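PDB 4B7H: catalase from Corynebacterium glutamicum atcc 13032, which catalyses the haem-dependent breakdown of hydrogen peroxide to water and oxygen, a reaction inhibited by nitric oxide. Local coordinates for the interface of chains A and B and the interface of chains A and C. Numbering follows the deposited sequence. Chains: chain A/B/C, Catalase.

Contact 1: the interface of chains A and B. Residues chain A 157, 161, 175, 178-179; chain B 396-397, 399-400.
B:Tyr397, in a loop of chain B, lays one face of its ring against two helices of chain A, 155-162 and 173-182, and makes the largest contribution to this patch of a catalase subunit interface. Among the ring atoms, packing is tightest along the CD1-CE1 side, where CG of A:Met175 comes within 3.4 Å of CE1 of B:Tyr397. The thioether chain crosses the ring at a slant; it turns at its last torsion (chi3 66°), with SD of A:Met175 3.7 Å from both CD1 and CE1 of B:Tyr397. Over the same face, towards the CD2 edge, comes CB of A:Phe179, 3.9 Å from CD2 of B:Tyr397. CB of B:Tyr397 also approaches the carbonyl O of A:Asp157 to 3.4 Å. The phenol OH of B:Tyr397 gives a hydrogen bond of 2.6 Å to the carboxylate OD2 of A:Asp178, which receives it on its anti lone pair. OD2 lies at the edge of the ring and in its plane, whereas the carboxylate stands nearly upright to the ring, 82° between planes. The looser side is water-mediated: A:Asp157 and B:Ser396 are bridged by a water, 2.8 Å from OD1 of A:Asp157 and 3.2 Å from the carbonyl O of B:Ser396. B:Pro399 touches the A:Phe179 rim only lightly. By laying an aromatic ring, its hydroxyl hydrogen-bonded to a carboxylate, against the two helices, the site probably helps hold the tetramer together.

Contact 2: the interface of chains A and C. Residues chain A 136, 331-333, 365; chain C 24, 26, 54.
C:Asn26 turns its CG into the position between its own backbone N and carbonyl carbon (chi1 76°), which sends the amide ND2 towards two backbone carbonyls of chain A, while A:Arg365, bent at chi2 (-85°), brings its guanidinium alongside. This is a subunit contact of the haem catalase family, made by an N-terminal loop of one chain against strand 135-142 and the loop at 331-333 of another. ND2 of C:Asn26 donates to the carbonyl O of A:Asn136 at 2.9 Å and to O of A:Ile333 at 3.1 Å. The second acceptor lies in the amide plane of C:Asn26, although the donor stands well above the carbonyl plane of A:Ile333. In return the backbone N of A:Asn136 donates to O of C:Asn26 at 2.8 Å. The amides of A:Asn332 and C:Asn26 pass in opposite directions, nearly parallel at 11°. NH2 of C:Arg24 lies 2.9 Å from the carbonyl O of A:Gly331, its N-H pointing away, and OD1 of C:Asn26 sits above one face of that guanidinium. OD1 of A:Asn332 accepts a nearly straight hydrogen bond of 2.8 Å from NH1 of A:Arg365, which steadies the arginine. NH2 of A:Arg365 forms a salt bridge with OE1 of C:Glu54, on helix 50-59, at 3.0 Å.

Contact 3: the interface of chains A and B. Residues chain A 423-425, 431; chain B 438-440.
A:Asn431 reaches from a loop of chain A to the start of strand 439-441 of chain B, where its amide spans B:Asp438 and B:Leu439. CB of A:Asn431 packs against a methyl of the leucine, 3.6 Å from CD1 of B:Leu439. The amide carbon CG of A:Asn431 is 3.8 Å from CA of B:Asp438; a first torsion of 58° sets it between the backbone N and carbonyl carbon of its own residue. At the tip the amide divides its work. OD1 of A:Asn431 accepts a hydrogen bond of 2.9 Å from the backbone N of B:Leu439, which approaches from above the carbonyl plane, and ND2 of A:Asn431 donates to the carboxylate OD1 of B:Asp438, also at 2.9 Å. That aspartate oxygen is met on its anti side, and the amide and carboxylate planes are turned 47° apart. Beyond this polar pair the chains continue as an antiparallel bridge between A:Gln424 and B:Val440. The backbone N of A:Ala425 donates to O of B:Leu439 at 2.8 Å. The glutamine side chain bends over the same carbonyl, CG of A:Gln424 3.5 Å from O of B:Leu439, while its NE2 adds weak hydrogen bonds to that oxygen and to OD1 of A:Asn431. B:Val440 lays CB and CG1 against the carbonyl of A:Gly423. The site joins short strands of two subunits by backbone pairing and an asparagine bridge, and probably fixes how their extended segments interlock in the tetramer.

Contact 1: the interface of chains A and B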
loop_
_atom_site.group_PDB
_atom_site.type_symbol
_atom_site.label_atom_id
_atom_site.label_comp_id
_atom_site.label_asym_id
_atom_site.label_seq_id
_atom_site.Cartn_x
_atom_site.Cartn_y
_atom_site.Cartn_z
ATOM N N ASP A 157 -10.740 -21.299 7.514
ATOM C CA ASP A 157 -10.786 -22.648 6.962
ATOM C C ASP A 157 -12.013 -22.833 6.081
ATOM O O ASP A 157 -11.926 -23.342 4.959
ATOM C CB ASP A 157 -10.783 -23.687 8.083
ATOM C CG ASP A 157 -9.528 -23.625 8.909
ATOM O OD1 ASP A 157 -8.432 -23.791 8.324
ATOM O OD2 ASP A 157 -9.631 -23.412 10.135
ATOM N N SER A 161 -12.092 -23.200 1.977
ATOM C CA SER A 161 -12.685 -24.411 1.400
ATOM C C SER A 161 -13.742 -24.097 0.347
ATOM O O SER A 161 -14.006 -24.915 -0.541
ATOM C CB SER A 161 -13.260 -25.338 2.485
ATOM O OG SER A 161 -14.534 -24.905 2.935
ATOM N N MET A 175 -13.207 -30.562 -1.755
ATOM C CA MET A 175 -12.763 -29.687 -0.682
ATOM C C MET A 175 -13.942 -29.143 0.133
ATOM O O MET A 175 -13.888 -29.102 1.365
ATOM C CB MET A 175 -11.911 -28.552 -1.253
ATOM C CG MET A 175 -11.683 -27.407 -0.274
ATOM S SD MET A 175 -10.355 -26.266 -0.729
ATOM C CE MET A 175 -11.016 -25.533 -2.221
ATOM N N ASP A 178 -15.375 -32.129 2.121
ATOM C CA ASP A 178 -14.399 -32.609 3.097
ATOM C C ASP A 178 -14.443 -31.699 4.321
ATOM O O ASP A 178 -14.523 -32.176 5.459
ATOM C CB ASP A 178 -12.988 -32.640 2.499
ATOM C CG ASP A 178 -11.978 -33.330 3.402
ATOM O OD1 ASP A 178 -12.327 -34.363 4.012
ATOM O OD2 ASP A 178 -10.831 -32.831 3.505
ATOM N N PHE A 179 -14.433 -30.385 4.091
ATOM C CA PHE A 179 -14.502 -29.457 5.214
ATOM C C PHE A 179 -15.828 -29.580 5.956
ATOM O O PHE A 179 -15.841 -29.731 7.181
ATOM C CB PHE A 179 -14.289 -27.996 4.804
ATOM C CG PHE A 179 -14.417 -27.045 5.969
ATOM C CD1 PHE A 179 -13.358 -26.880 6.859
ATOM C CD2 PHE A 179 -15.610 -26.375 6.220
ATOM C CE1 PHE A 179 -13.472 -26.046 7.961
ATOM C CE2 PHE A 179 -15.734 -25.541 7.331
ATOM C CZ PHE A 179 -14.656 -25.374 8.199
ATOM N N SER B 396 -5.650 -26.182 1.900
ATOM C CA SER B 396 -5.707 -24.799 2.346
ATOM C C SER B 396 -6.563 -24.629 3.603
ATOM O O SER B 396 -6.729 -23.515 4.104
ATOM C CB SER B 396 -6.316 -23.951 1.238
ATOM O OG SER B 396 -7.639 -24.406 1.006
ATOM N N TYR B 397 -7.117 -25.722 4.115
ATOM C CA TYR B 397 -8.107 -25.661 5.183
ATOM C C TYR B 397 -7.864 -26.836 6.122
ATOM O O TYR B 397 -7.412 -27.896 5.684
ATOM C CB TYR B 397 -9.523 -25.774 4.584
ATOM C CG TYR B 397 -9.734 -27.101 3.884
ATOM C CD1 TYR B 397 -9.238 -27.319 2.599
ATOM C CD2 TYR B 397 -10.381 -28.151 4.524
ATOM C CE1 TYR B 397 -9.389 -28.545 1.972
ATOM C CE2 TYR B 397 -10.546 -29.380 3.902
ATOM C CZ TYR B 397 -10.044 -29.576 2.625
ATOM O OH TYR B 397 -10.177 -30.791 1.988
ATOM N N PRO B 399 -10.143 -28.826 9.520
ATOM C CA PRO B 399 -9.675 -30.203 9.310
ATOM C C PRO B 399 -9.810 -30.654 7.853
ATOM O O PRO B 399 -10.722 -30.217 7.140
ATOM C CB PRO B 399 -10.610 -31.020 10.206
ATOM C CG PRO B 399 -11.883 -30.219 10.207
ATOM C CD PRO B 399 -11.426 -28.784 10.237
ATOM N N ASN B 400 -8.894 -31.513 7.418
ATOM C CA ASN B 400 -8.921 -32.038 6.058
ATOM C C ASN B 400 -8.559 -33.514 6.049
ATOM O O ASN B 400 -8.113 -34.055 7.066
ATOM C CB ASN B 400 -7.972 -31.243 5.149
ATOM C CG ASN B 400 -6.541 -31.249 5.646
ATOM O OD1 ASN B 400 -6.025 -30.231 6.137
ATOM N ND2 ASN B 400 -5.886 -32.391 5.527
HETATM O O HOH W 1 -7.387 -21.775 6.705
#

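Contact 2: the interface of chains A and C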
loop_
_atom_site.group_PDB
_atom_site.type_symbol
_atom_site.label_atom_id
_atom_site.label_comp_id
_atom_site.label_asym_id
_atom_site.label_seq_id
_atom_site.Cartn_x
_atom_site.Cartn_y
_atom_site.Cartn_z
ATOM N N ASN A 136 -22.904 5.796 13.253
ATOM C CA ASN A 136 -23.320 4.770 12.299
ATOM C C ASN A 136 -23.507 3.446 13.021
ATOM O O ASN A 136 -22.591 2.957 13.675
ATOM C CB ASN A 136 -22.302 4.598 11.164
ATOM C CG ASN A 136 -22.191 5.835 10.283
ATOM O OD1 ASN A 136 -23.098 6.669 10.263
ATOM N ND2 ASN A 136 -21.078 5.957 9.548
ATOM N N GLY A 331 -18.898 -4.099 14.268
ATOM C CA GLY A 331 -18.382 -3.348 15.403
ATOM C C GLY A 331 -18.894 -1.921 15.477
ATOM O O GLY A 331 -18.677 -1.225 16.478
ATOM N N ASN A 332 -19.559 -1.470 14.416
ATOM C CA ASN A 332 -20.226 -0.176 14.431
ATOM C C ASN A 332 -21.523 -0.269 15.230
ATOM O O ASN A 332 -22.624 -0.283 14.665
ATOM C CB ASN A 332 -20.490 0.309 13.007
ATOM C CG ASN A 332 -19.241 0.822 12.332
ATOM O OD1 ASN A 332 -18.277 1.224 12.999
ATOM N ND2 ASN A 332 -19.251 0.835 11.004
ATOM N N ILE A 333 -21.381 -0.356 16.552
ATOM C CA ILE A 333 -22.523 -0.339 17.445
ATOM C C ILE A 333 -22.685 1.045 18.069
ATOM O O ILE A 333 -21.788 1.894 17.977
ATOM C CB ILE A 333 -22.429 -1.439 18.517
ATOM C CG1 ILE A 333 -21.178 -1.267 19.390
ATOM C CG2 ILE A 333 -22.472 -2.820 17.863
ATOM C CD1 ILE A 333 -21.125 -2.245 20.557
ATOM N N ARG A 365 -12.480 5.681 7.145
ATOM C CA ARG A 365 -13.635 6.212 7.872
ATOM C C ARG A 365 -14.008 7.612 7.407
ATOM O O ARG A 365 -15.120 8.069 7.663
ATOM C CB ARG A 365 -13.357 6.282 9.374
ATOM C CG ARG A 365 -13.133 4.950 10.060
ATOM C CD ARG A 365 -14.411 4.296 10.464
ATOM N NE ARG A 365 -14.150 3.173 11.356
ATOM C CZ ARG A 365 -15.104 2.492 11.976
ATOM N NH1 ARG A 365 -16.371 2.842 11.797
ATOM N NH2 ARG A 365 -14.794 1.472 12.768
ATOM N N ARG C 24 -15.900 7.392 18.867
ATOM C CA ARG C 24 -15.222 6.480 17.955
ATOM C C ARG C 24 -15.393 6.980 16.531
ATOM O O ARG C 24 -16.123 7.943 16.275
ATOM C CB ARG C 24 -15.769 5.061 18.089
ATOM C CG ARG C 24 -15.566 4.469 19.476
ATOM C CD ARG C 24 -15.697 2.941 19.509
ATOM N NE ARG C 24 -16.459 2.365 18.401
ATOM C CZ ARG C 24 -17.732 1.978 18.440
ATOM N NH1 ARG C 24 -18.471 2.115 19.536
ATOM N NH2 ARG C 24 -18.273 1.460 17.349
ATOM N N ASN C 26 -16.958 5.801 14.130
ATOM C CA ASN C 26 -18.330 5.701 13.644
ATOM C C ASN C 26 -19.235 6.770 14.245
ATOM O O ASN C 26 -20.413 6.839 13.897
ATOM C CB ASN C 26 -18.933 4.317 13.915
ATOM C CG ASN C 26 -19.338 4.124 15.366
ATOM O OD1 ASN C 26 -18.665 4.600 16.279
ATOM N ND2 ASN C 26 -20.450 3.417 15.585
ATOM N N GLU C 54 -9.288 0.339 17.827
ATOM C CA GLU C 54 -9.361 1.372 16.805
ATOM C C GLU C 54 -8.278 2.416 17.035
ATOM O O GLU C 54 -7.616 2.861 16.095
ATOM C CB GLU C 54 -10.741 2.026 16.841
ATOM C CG GLU C 54 -11.013 3.027 15.741
ATOM C CD GLU C 54 -12.483 3.392 15.707
ATOM O OE1 GLU C 54 -13.277 2.625 15.124
ATOM O OE2 GLU C 54 -12.866 4.420 16.291
#

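Contact 3: the interface of chains A and B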
loop_
_atom_site.group_PDB
_atom_site.type_symbol
_atom_site.label_atom_id
_atom_site.label_comp_id
_atom_site.label_asym_id
_atom_site.label_seq_id
_atom_site.Cartn_x
_atom_site.Cartn_y
_atom_site.Cartn_z
ATOM N N GLY A 423 -16.394 0.068 36.679
ATOM C CA GLY A 423 -17.347 -1.027 36.752
ATOM C C GLY A 423 -17.691 -1.676 35.421
ATOM O O GLY A 423 -16.924 -1.613 34.450
ATOM N N GLN A 424 -18.863 -2.301 35.387
ATOM C CA GLN A 424 -19.235 -3.205 34.307
ATOM C C GLN A 424 -19.314 -2.470 32.968
ATOM O O GLN A 424 -19.926 -1.399 32.862
ATOM C CB GLN A 424 -20.561 -3.899 34.639
ATOM C CG GLN A 424 -20.739 -5.264 33.976
ATOM C CD GLN A 424 -21.187 -5.166 32.534
ATOM O OE1 GLN A 424 -22.139 -4.450 32.215
ATOM N NE2 GLN A 424 -20.499 -5.886 31.651
ATOM N N ALA A 425 -18.681 -3.055 31.952
ATOM C CA ALA A 425 -18.608 -2.452 30.623
ATOM C C ALA A 425 -19.870 -2.768 29.817
ATOM O O ALA A 425 -19.820 -3.523 28.838
ATOM C CB ALA A 425 -17.359 -2.938 29.894
ATOM N N ASN A 431 -22.522 -8.894 30.709
ATOM C CA ASN A 431 -22.178 -10.298 30.519
ATOM C C ASN A 431 -22.982 -11.232 31.414
ATOM O O ASN A 431 -23.376 -10.858 32.529
ATOM C CB ASN A 431 -20.679 -10.533 30.727
ATOM C CG ASN A 431 -20.206 -10.099 32.102
ATOM O OD1 ASN A 431 -19.741 -8.972 32.282
ATOM N ND2 ASN A 431 -20.327 -10.992 33.084
ATOM N N ASP B 438 -16.952 -10.153 35.772
ATOM C CA ASP B 438 -17.563 -9.338 34.718
ATOM C C ASP B 438 -16.548 -8.613 33.838
ATOM O O ASP B 438 -15.430 -8.302 34.276
ATOM C CB ASP B 438 -18.473 -8.265 35.327
ATOM C CG ASP B 438 -19.595 -8.842 36.156
ATOM O OD1 ASP B 438 -20.152 -9.888 35.766
ATOM O OD2 ASP B 438 -19.922 -8.241 37.201
ATOM N N LEU B 439 -16.962 -8.311 32.606
ATOM C CA LEU B 439 -16.227 -7.358 31.772
ATOM C C LEU B 439 -16.328 -6.001 32.454
ATOM O O LEU B 439 -17.442 -5.502 32.700
ATOM C CB LEU B 439 -16.798 -7.256 30.350
ATOM C CG LEU B 439 -16.543 -8.330 29.291
ATOM C CD1 LEU B 439 -17.463 -9.520 29.510
ATOM C CD2 LEU B 439 -16.746 -7.752 27.893
ATOM N N VAL B 440 -15.172 -5.416 32.766
ATOM C CA VAL B 440 -15.116 -4.174 33.524
ATOM C C VAL B 440 -14.032 -3.254 32.983
ATOM O O VAL B 440 -13.148 -3.681 32.238
ATOM C CB VAL B 440 -14.793 -4.441 35.014
ATOM C CG1 VAL B 440 -15.974 -5.119 35.709
ATOM C CG2 VAL B 440 -13.504 -5.256 35.159
#

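Contacts 1 and 3 belong to the same two-fold interface of chains A and B, yet their C-alpha centres lie about 37 Å apart. Contact 2 joins chain A to chain C instead; its centre is about 20 Å from that of contact 3 and about 33 Å from that of contact 1. No residue is shared: contact 1 sets helices 155-162 and 173-182 against loop 396-400, contact 2 strand 135-142, loop 331-333 and 3-10 helix 364-366 against helix 50-59 and an N-terminal loop, and contact 3 pairs strands 423-424 and 439-441. By symmetry, the two interfaces tie each subunit to different neighbours in the four-chain assembly.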